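Local coordinates for protein lovastatin nonaketide synthase mokA (Monascus pilosus, PDB 6AD3) that builds dihydromonacolin L, the polyketide precursor of lovastatin (monacolin K), by iterative condensation of malonyl units, and is represented here by its condensation domain, at residues Ala306-Met311 and Ser502-Leu507; Gln329-Ala334 and Phe437-Gly442. The protein carries 1 engineered substitution. All blocks are in the same frame, centred on the assembly; numbering follows the deposited sequence.

Contact 1 of 2, residues Ala306-Met311 and Ser502-Leu507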
ATOM      1  N   ALA A 306      -8.035  -4.137 -14.117  1.00 15.49           N
ATOM      2  CA  ALA A 306      -7.774  -4.626 -15.507  1.00 19.17           C
ATOM      3  C   ALA A 306      -6.317  -4.953 -15.744  1.00 18.66           C
ATOM      4  O   ALA A 306      -5.432  -4.371 -15.146  1.00 18.14           O
ATOM      5  CB  ALA A 306      -8.228  -3.612 -16.518  1.00 21.41           C
ATOM      6  N   ARG A 307      -6.082  -5.901 -16.647  1.00 19.21           N
ATOM      7  CA  ARG A 307      -4.764  -6.168 -17.185  1.00 22.39           C
ATOM      8  C   ARG A 307      -4.504  -5.287 -18.360  1.00 21.77           C
ATOM      9  O   ARG A 307      -5.350  -5.171 -19.264  1.00 22.40           O
ATOM     10  CB  ARG A 307      -4.715  -7.586 -17.731  1.00 27.69           C
ATOM     11  CG  ARG A 307      -4.639  -8.597 -16.699  1.00 34.71           C
ATOM     12  CD  ARG A 307      -3.219  -8.977 -16.400  1.00 35.14           C
ATOM     13  NE  ARG A 307      -3.334  -9.985 -15.391  1.00 28.01           N
ATOM     14  CZ  ARG A 307      -2.528 -10.147 -14.374  1.00 29.34           C
ATOM     15  NH1 ARG A 307      -1.331  -9.606 -14.367  1.00 27.34           N
ATOM     16  NH2 ARG A 307      -2.841 -11.054 -13.477  1.00 32.10           N
ATOM     17  N   LEU A 308      -3.286  -4.794 -18.440  1.00 17.27           N
ATOM     18  CA  LEU A 308      -2.887  -3.946 -19.545  1.00 17.65           C
ATOM     19  C   LEU A 308      -2.445  -4.841 -20.698  1.00 18.27           C
ATOM     20  O   LEU A 308      -1.796  -5.861 -20.475  1.00 21.22           O
ATOM     21  CB  LEU A 308      -1.744  -3.041 -19.121  1.00 16.55           C
ATOM     22  CG  LEU A 308      -1.295  -2.003 -20.119  1.00 18.32           C
ATOM     23  CD1 LEU A 308      -2.373  -0.958 -20.392  1.00 19.50           C
ATOM     24  CD2 LEU A 308      -0.006  -1.341 -19.636  1.00 20.33           C
ATOM     25  N   ASP A 309      -2.880  -4.470 -21.906  1.00 19.33           N
ATOM     26  CA  ASP A 309      -2.428  -5.082 -23.162  1.00 20.78           C
ATOM     27  C   ASP A 309      -0.906  -5.212 -23.190  1.00 20.82           C
ATOM     28  O   ASP A 309      -0.202  -4.241 -22.955  1.00 20.00           O
ATOM     29  CB  ASP A 309      -2.896  -4.199 -24.321  1.00 22.31           C
ATOM     30  CG  ASP A 309      -2.453  -4.726 -25.679  1.00 31.66           C
ATOM     31  OD1 ASP A 309      -3.176  -5.532 -26.262  1.00 34.38           O
ATOM     32  OD2 ASP A 309      -1.466  -4.230 -26.202  1.00 33.11           O
ATOM     33  N   PRO A 310      -0.396  -6.366 -23.661  1.00 21.59           N
ATOM     34  CA  PRO A 310       1.039  -6.568 -23.595  1.00 20.49           C
ATOM     35  C   PRO A 310       1.831  -5.759 -24.613  1.00 19.43           C
ATOM     36  O   PRO A 310       2.976  -5.364 -24.333  1.00 17.64           O
ATOM     37  CB  PRO A 310       1.197  -8.077 -23.853  1.00 23.28           C
ATOM     38  CG  PRO A 310      -0.043  -8.479 -24.573  1.00 25.35           C
ATOM     39  CD  PRO A 310      -1.109  -7.639 -23.922  1.00 25.22           C
ATOM     40  N   MET A 311       1.172  -5.305 -25.677  1.00 20.55           N
ATOM     41  CA  MET A 311       1.863  -4.437 -26.635  1.00 19.46           C
ATOM     42  C   MET A 311       1.955  -3.018 -26.123  1.00 19.96           C
ATOM     43  O   MET A 311       2.951  -2.336 -26.360  1.00 18.14           O
ATOM     44  CB  MET A 311       1.211  -4.484 -28.021  1.00 24.81           C
ATOM     45  CG  MET A 311       1.718  -5.635 -28.859  1.00 31.10           C
ATOM     46  SD  MET A 311       3.520  -5.513 -29.177  1.00 29.29           S
ATOM     47  CE  MET A 311       3.681  -3.809 -29.540  1.00 29.77           C
ATOM     48  N   SER A 502     -10.196   5.235 -19.304  1.00 17.51           N
ATOM     49  CA  SER A 502      -9.527   6.475 -19.760  1.00 17.50           C
ATOM     50  C   SER A 502      -8.016   6.446 -19.568  1.00 16.19           C
ATOM     51  O   SER A 502      -7.254   6.930 -20.404  1.00 16.74           O
ATOM     52  CB  SER A 502     -10.126   7.703 -19.078  1.00 21.37           C
ATOM     53  OG  SER A 502     -11.440   7.914 -19.550  1.00 21.55           O
ATOM     54  N   TYR A 503      -7.579   5.813 -18.482  1.00 18.82           N
ATOM     55  CA  TYR A 503      -6.171   5.694 -18.188  1.00 18.14           C
ATOM     56  C   TYR A 503      -5.489   4.753 -19.174  1.00 19.06           C
ATOM     57  O   TYR A 503      -4.428   5.077 -19.731  1.00 18.87           O
ATOM     58  CB  TYR A 503      -5.999   5.215 -16.740  1.00 17.28           C
ATOM     59  CG  TYR A 503      -4.555   5.104 -16.306  1.00 15.43           C
ATOM     60  CD1 TYR A 503      -3.712   6.219 -16.305  1.00 16.02           C
ATOM     61  CD2 TYR A 503      -4.043   3.900 -15.874  1.00 16.19           C
ATOM     62  CE1 TYR A 503      -2.384   6.123 -15.918  1.00 14.31           C
ATOM     63  CE2 TYR A 503      -2.699   3.779 -15.519  1.00 15.75           C
ATOM     64  CZ  TYR A 503      -1.887   4.905 -15.514  1.00 13.89           C
ATOM     65  OH  TYR A 503      -0.556   4.783 -15.178  1.00 15.00           O
ATOM     66  N   ILE A 504      -6.115   3.626 -19.453  1.00 17.67           N
ATOM     67  CA  ILE A 504      -5.563   2.691 -20.425  1.00 19.69           C
ATOM     68  C   ILE A 504      -5.481   3.344 -21.806  1.00 22.19           C
ATOM     69  O   ILE A 504      -4.443   3.245 -22.528  1.00 19.43           O
ATOM     70  CB  ILE A 504      -6.380   1.387 -20.471  1.00 20.66           C
ATOM     71  CG1 ILE A 504      -6.128   0.603 -19.176  1.00 21.93           C
ATOM     72  CG2 ILE A 504      -6.009   0.542 -21.691  1.00 23.64           C
ATOM     73  CD1 ILE A 504      -7.083  -0.546 -18.965  1.00 25.79           C
ATOM     74  N   SER A 505      -6.530   4.068 -22.165  1.00 18.74           N
ATOM     75  CA  SER A 505      -6.504   4.848 -23.417  1.00 20.91           C
ATOM     76  C   SER A 505      -5.342   5.834 -23.488  1.00 18.97           C
ATOM     77  O   SER A 505      -4.640   5.945 -24.521  1.00 20.30           O
ATOM     78  CB  SER A 505      -7.865   5.546 -23.652  1.00 23.12           C
ATOM     79  OG  SER A 505      -8.887   4.573 -23.901  1.00 28.02           O
ATOM     80  N   ILE A 506      -5.107   6.547 -22.410  1.00 17.74           N
ATOM     81  CA  ILE A 506      -4.074   7.565 -22.394  1.00 18.89           C
ATOM     82  C   ILE A 506      -2.679   6.938 -22.421  1.00 18.47           C
ATOM     83  O   ILE A 506      -1.785   7.450 -23.090  1.00 18.42           O
ATOM     84  CB  ILE A 506      -4.276   8.583 -21.203  1.00 20.82           C
ATOM     85  CG1 ILE A 506      -4.113  10.015 -21.708  1.00 23.60           C
ATOM     86  CG2 ILE A 506      -3.355   8.305 -20.050  1.00 20.89           C
ATOM     87  CD1 ILE A 506      -4.172  11.089 -20.620  1.00 29.30           C
ATOM     88  N   LEU A 507      -2.511   5.776 -21.776  1.00 16.21           N
ATOM     89  CA  LEU A 507      -1.257   5.028 -21.846  1.00 17.18           C
ATOM     90  C   LEU A 507      -1.018   4.531 -23.249  1.00 17.85           C
ATOM     91  O   LEU A 507       0.079   4.635 -23.771  1.00 17.09           O
ATOM     92  CB  LEU A 507      -1.299   3.792 -20.941  1.00 18.21           C
ATOM     93  CG  LEU A 507      -1.263   4.059 -19.430  1.00 15.78           C
ATOM     94  CD1 LEU A 507      -1.582   2.752 -18.700  1.00 17.01           C
ATOM     95  CD2 LEU A 507       0.079   4.602 -18.982  1.00 16.42           C
TER
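Ile504 sets its two branches against two residues of 306-311: CD1 meets Ala306 CB at 4.1 Å, while its branch methyl CG2 meets Leu308 CD1, also at 4.1 Å. The long branch of Ile504 runs extended (chi2 168°), which carries CD1 out to the short alanine. Leu308 and Ile504 run in opposite senses past one another and meet flank to flank through these methyls. One turn further along helix 495-512, Leu507 CD1 approaches the same Leu308 methyl at 4.2 Å, and this CD1 also lies over one face of the Tyr503 ring, toward its rim. In Leu308, chi1 (-174°) sets CG anti to the backbone N, and chi2 (65°) then turns CD1 to the helix.

Backbone hydrogen bonds join Ala306 with Leu482 and Leu308 with Pro480, holding the strand end and the residue after it; Leu482 touches both Leu308 and Ile504. Asp309 N-caps helix 310-322, its OD2 accepting from Val312 N and, weakly, Met311 N.

Small and branched aliphatic residues suit this join, where helix 495-512, near the condensation domain's C-terminus, packs on edge strand 301-307 of the six-stranded mixed sheet. With methyl groups alone touching, the chemistry implies adhesion by shape and hydrophobicity rather than directional bonds.

Contact 2 of 2, residues Gln329-Ala334 and Phe437-Gly442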
ATOM      1  N   GLN A 329       7.811   5.609 -13.947  1.00 16.46           N
ATOM      2  CA  GLN A 329       7.697   7.037 -14.140  1.00 16.70           C
ATOM      3  C   GLN A 329       6.758   7.389 -15.273  1.00 17.06           C
ATOM      4  O   GLN A 329       6.052   8.368 -15.192  1.00 15.15           O
ATOM      5  CB  GLN A 329       9.051   7.652 -14.360  1.00 16.72           C
ATOM      6  CG  GLN A 329       9.915   7.603 -13.118  1.00 18.26           C
ATOM      7  CD  GLN A 329      11.420   7.614 -13.422  1.00 20.45           C
ATOM      8  OE1 GLN A 329      11.847   7.591 -14.578  1.00 20.63           O
ATOM      9  NE2 GLN A 329      12.207   7.478 -12.377  1.00 20.14           N
ATOM     10  N   PHE A 330       6.687   6.519 -16.275  1.00 16.00           N
ATOM     11  CA  PHE A 330       5.716   6.674 -17.377  1.00 17.09           C
ATOM     12  C   PHE A 330       4.265   6.507 -16.857  1.00 14.28           C
ATOM     13  O   PHE A 330       3.378   7.365 -17.098  1.00 15.47           O
ATOM     14  CB  PHE A 330       6.012   5.622 -18.484  1.00 16.63           C
ATOM     15  CG  PHE A 330       5.324   5.910 -19.821  1.00 16.72           C
ATOM     16  CD1 PHE A 330       3.928   5.819 -19.950  1.00 16.96           C
ATOM     17  CD2 PHE A 330       6.062   6.151 -20.945  1.00 17.71           C
ATOM     18  CE1 PHE A 330       3.318   5.997 -21.179  1.00 17.76           C
ATOM     19  CE2 PHE A 330       5.456   6.372 -22.148  1.00 17.64           C
ATOM     20  CZ  PHE A 330       4.090   6.312 -22.278  1.00 18.35           C
ATOM     21  N   TYR A 331       4.035   5.464 -16.062  1.00 13.96           N
ATOM     22  CA  TYR A 331       2.712   5.232 -15.535  1.00 13.66           C
ATOM     23  C   TYR A 331       2.288   6.438 -14.627  1.00 14.14           C
ATOM     24  O   TYR A 331       1.130   6.869 -14.641  1.00 14.27           O
ATOM     25  CB  TYR A 331       2.675   3.901 -14.777  1.00 14.58           C
ATOM     26  CG  TYR A 331       2.781   2.700 -15.662  1.00 13.89           C
ATOM     27  CD1 TYR A 331       1.745   2.370 -16.520  1.00 16.55           C
ATOM     28  CD2 TYR A 331       3.898   1.839 -15.619  1.00 15.68           C
ATOM     29  CE1 TYR A 331       1.851   1.308 -17.391  1.00 17.89           C
ATOM     30  CE2 TYR A 331       3.987   0.739 -16.464  1.00 17.29           C
ATOM     31  CZ  TYR A 331       2.915   0.448 -17.312  1.00 17.42           C
ATOM     32  OH  TYR A 331       2.953  -0.608 -18.220  1.00 15.69           O
ATOM     33  N   LEU A 332       3.239   6.954 -13.843  1.00 14.13           N
ATOM     34  CA  LEU A 332       2.958   8.048 -12.903  1.00 13.07           C
ATOM     35  C   LEU A 332       2.664   9.333 -13.684  1.00 16.01           C
ATOM     36  O   LEU A 332       1.698  10.028 -13.420  1.00 14.95           O
ATOM     37  CB  LEU A 332       4.154   8.257 -11.987  1.00 14.97           C
ATOM     38  CG  LEU A 332       4.063   9.538 -11.132  1.00 14.18           C
ATOM     39  CD1 LEU A 332       2.866   9.511 -10.203  1.00 14.66           C
ATOM     40  CD2 LEU A 332       5.334   9.714 -10.340  1.00 16.17           C
ATOM     41  N   ALA A 333       3.481   9.601 -14.693  1.00 15.85           N
ATOM     42  CA  ALA A 333       3.280  10.767 -15.507  1.00 14.66           C
ATOM     43  C   ALA A 333       1.929  10.750 -16.208  1.00 14.37           C
ATOM     44  O   ALA A 333       1.267  11.762 -16.269  1.00 14.27           O
ATOM     45  CB  ALA A 333       4.435  10.930 -16.528  1.00 16.00           C
ATOM     46  N   ALA A 334       1.536   9.596 -16.746  1.00 14.18           N
ATOM     47  CA  ALA A 334       0.294   9.461 -17.424  1.00 16.10           C
ATOM     48  C   ALA A 334      -0.897   9.601 -16.441  1.00 15.82           C
ATOM     49  O   ALA A 334      -1.926  10.197 -16.760  1.00 14.98           O
ATOM     50  CB  ALA A 334       0.262   8.129 -18.163  1.00 17.82           C
ATOM     51  N   PHE A 437      -0.525   6.909  -5.907  1.00 12.24           N
ATOM     52  CA  PHE A 437      -0.004   6.033  -6.923  1.00 13.14           C
ATOM     53  C   PHE A 437       0.924   5.015  -6.260  1.00 12.23           C
ATOM     54  O   PHE A 437       1.906   5.378  -5.591  1.00 14.11           O
ATOM     55  CB  PHE A 437       0.781   6.830  -7.970  1.00 12.87           C
ATOM     56  CG  PHE A 437       1.379   5.964  -9.083  1.00 13.97           C
ATOM     57  CD1 PHE A 437       0.558   5.359 -10.007  1.00 19.68           C
ATOM     58  CD2 PHE A 437       2.737   5.724  -9.167  1.00 15.00           C
ATOM     59  CE1 PHE A 437       1.073   4.556 -11.016  1.00 22.57           C
ATOM     60  CE2 PHE A 437       3.266   4.997 -10.237  1.00 14.57           C
ATOM     61  CZ  PHE A 437       2.438   4.398 -11.140  1.00 16.99           C
ATOM     62  N   ASP A 438       0.639   3.741  -6.457  1.00 12.35           N
ATOM     63  CA  ASP A 438       1.416   2.667  -5.819  1.00 12.67           C
ATOM     64  C   ASP A 438       1.778   1.631  -6.856  1.00 12.78           C
ATOM     65  O   ASP A 438       0.905   0.907  -7.363  1.00 14.45           O
ATOM     66  CB  ASP A 438       0.599   2.040  -4.682  1.00 14.48           C
ATOM     67  CG  ASP A 438       1.359   0.933  -3.919  1.00 15.66           C
ATOM     68  OD1 ASP A 438       2.351   0.440  -4.448  1.00 15.65           O
ATOM     69  OD2 ASP A 438       1.004   0.687  -2.734  1.00 20.29           O
ATOM     70  N   TYR A 439       3.075   1.573  -7.189  1.00 12.54           N
ATOM     71  CA  TYR A 439       3.572   0.691  -8.244  1.00 14.07           C
ATOM     72  C   TYR A 439       4.591  -0.272  -7.635  1.00 15.63           C
ATOM     73  O   TYR A 439       5.466   0.133  -6.862  1.00 15.24           O
ATOM     74  CB  TYR A 439       4.244   1.530  -9.332  1.00 16.08           C
ATOM     75  CG  TYR A 439       5.088   0.772 -10.331  1.00 13.73           C
ATOM     76  CD1 TYR A 439       6.376   0.358 -10.021  1.00 17.37           C
ATOM     77  CD2 TYR A 439       4.591   0.475 -11.578  1.00 17.29           C
ATOM     78  CE1 TYR A 439       7.169  -0.294 -10.956  1.00 16.58           C
ATOM     79  CE2 TYR A 439       5.399  -0.136 -12.542  1.00 19.24           C
ATOM     80  CZ  TYR A 439       6.701  -0.484 -12.214  1.00 17.69           C
ATOM     81  OH  TYR A 439       7.470  -1.191 -13.138  1.00 20.55           O
ATOM     82  N   LYS A 440       4.416  -1.532  -7.938  1.00 14.11           N
ATOM     83  CA  LYS A 440       5.387  -2.562  -7.565  1.00 17.72           C
ATOM     84  C   LYS A 440       5.716  -3.518  -8.718  1.00 20.03           C
ATOM     85  O   LYS A 440       4.913  -3.707  -9.638  1.00 19.81           O
ATOM     86  CB  LYS A 440       4.891  -3.313  -6.341  1.00 17.96           C
ATOM     87  CG  LYS A 440       3.830  -4.352  -6.645  1.00 20.44           C
ATOM     88  CD  LYS A 440       3.365  -5.053  -5.387  1.00 27.37           C
ATOM     89  CE  LYS A 440       2.276  -6.060  -5.774  1.00 28.28           C
ATOM     90  NZ  LYS A 440       1.804  -6.845  -4.641  1.00 32.70           N
ATOM     91  N   GLN A 441       6.968  -4.025  -8.711  1.00 18.10           N
ATOM     92  CA  GLN A 441       7.513  -4.823  -9.801  1.00 22.95           C
ATOM     93  C   GLN A 441       7.932  -6.256  -9.428  1.00 28.21           C
ATOM     94  O   GLN A 441       8.437  -6.971 -10.261  1.00 29.14           O
ATOM     95  CB  GLN A 441       8.773  -4.121 -10.299  1.00 27.10           C
ATOM     96  CG  GLN A 441       8.682  -3.548 -11.648  1.00 35.78           C
ATOM     97  CD  GLN A 441      10.052  -3.036 -12.109  1.00 32.51           C
ATOM     98  OE1 GLN A 441      10.452  -3.268 -13.222  1.00 47.40           O
ATOM     99  NE2 GLN A 441      10.771  -2.369 -11.213  1.00 36.13           N
ATOM    100  N   GLY A 442       7.637  -6.714  -8.230  1.00 25.50           N
ATOM    101  CA  GLY A 442       8.085  -8.073  -7.831  1.00 33.15           C
ATOM    102  C   GLY A 442       7.731  -9.220  -8.791  1.00 36.38           C
ATOM    103  O   GLY A 442       6.830  -9.129  -9.604  1.00 30.30           O
TER
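Phe437 presses its ring against two successive residues of helix 327-343, Tyr331 and Leu332. Leu332 lies slantwise to Phe437 and lays its CB over the ring, 4.3 Å from the ring centroid and 28° off the ring normal, an off-centre CH-pi contact, and its CD1 reaches Phe437 CD2 at 3.9 Å. The helix backbone itself comes close, with Leu332 CA over one face of the ring toward the rim. At the far end of the ring Phe437 CZ meets Tyr331 CB at 3.7 Å. The phenylalanine reaches so far because its first torsion (180°) sets CG anti to the backbone N, sending the ring out from the sheet into the helix. Leu470 and Met472 on neighbouring strand 468-473 also touch Phe437, so a large flat ring suits this buried place between sheet and helix.

Packing is looser toward the strand end. Tyr439, two residues on, points the same way but touches Tyr331 just once within 4.2 Å, Tyr439 CE2 to Tyr331 CD2 at 4.0 Å. Tyr439 is partly exposed, and its hydroxyl is hydrogen-bonded to Asp474, which lets a tyrosine bridge the apolar layer and a polar margin. On the other side of the strand the polar residues take over: Asp438 forms a salt bridge with Arg461, and Lys440 is exposed.

Helix 329-334 and strand 437-440 run nearly antiparallel, at 161°, their axes approaching to 9.7 Å, a helix packed on the face of the mixed sheet. Its chemistry implies a graded interface: aromatic and aliphatic carbons fill the buried end, while the one polar side-chain group of the touching strand residues, the Tyr439 hydroxyl, has its partner in Asp474, just past the end of neighbouring strand 468-473.

How the contacts relate
Both contacts dress the same six-stranded mixed sheet with helices, contact 1 at its edge strand 301-307 and contact 2 at interior strand 435-440. Contact 2 is the deeper, with three of its four touching residues buried and aromatic rings doing much of the work; contact 1 is only partly buried and wholly aliphatic. The centre of contact 1 lies about 21 Å from the centre of the chain, that of contact 2 about 13 Å. The two meet directly through helices 495-512 and 327-343. Leu507 CD2 packs on Ala334 CB at 3.6 Å and on Tyr331, while Tyr503 OH probably hydrogen-bonds to Tyr331 O at 2.7 Å, a polar link that neither contact has across its own segments.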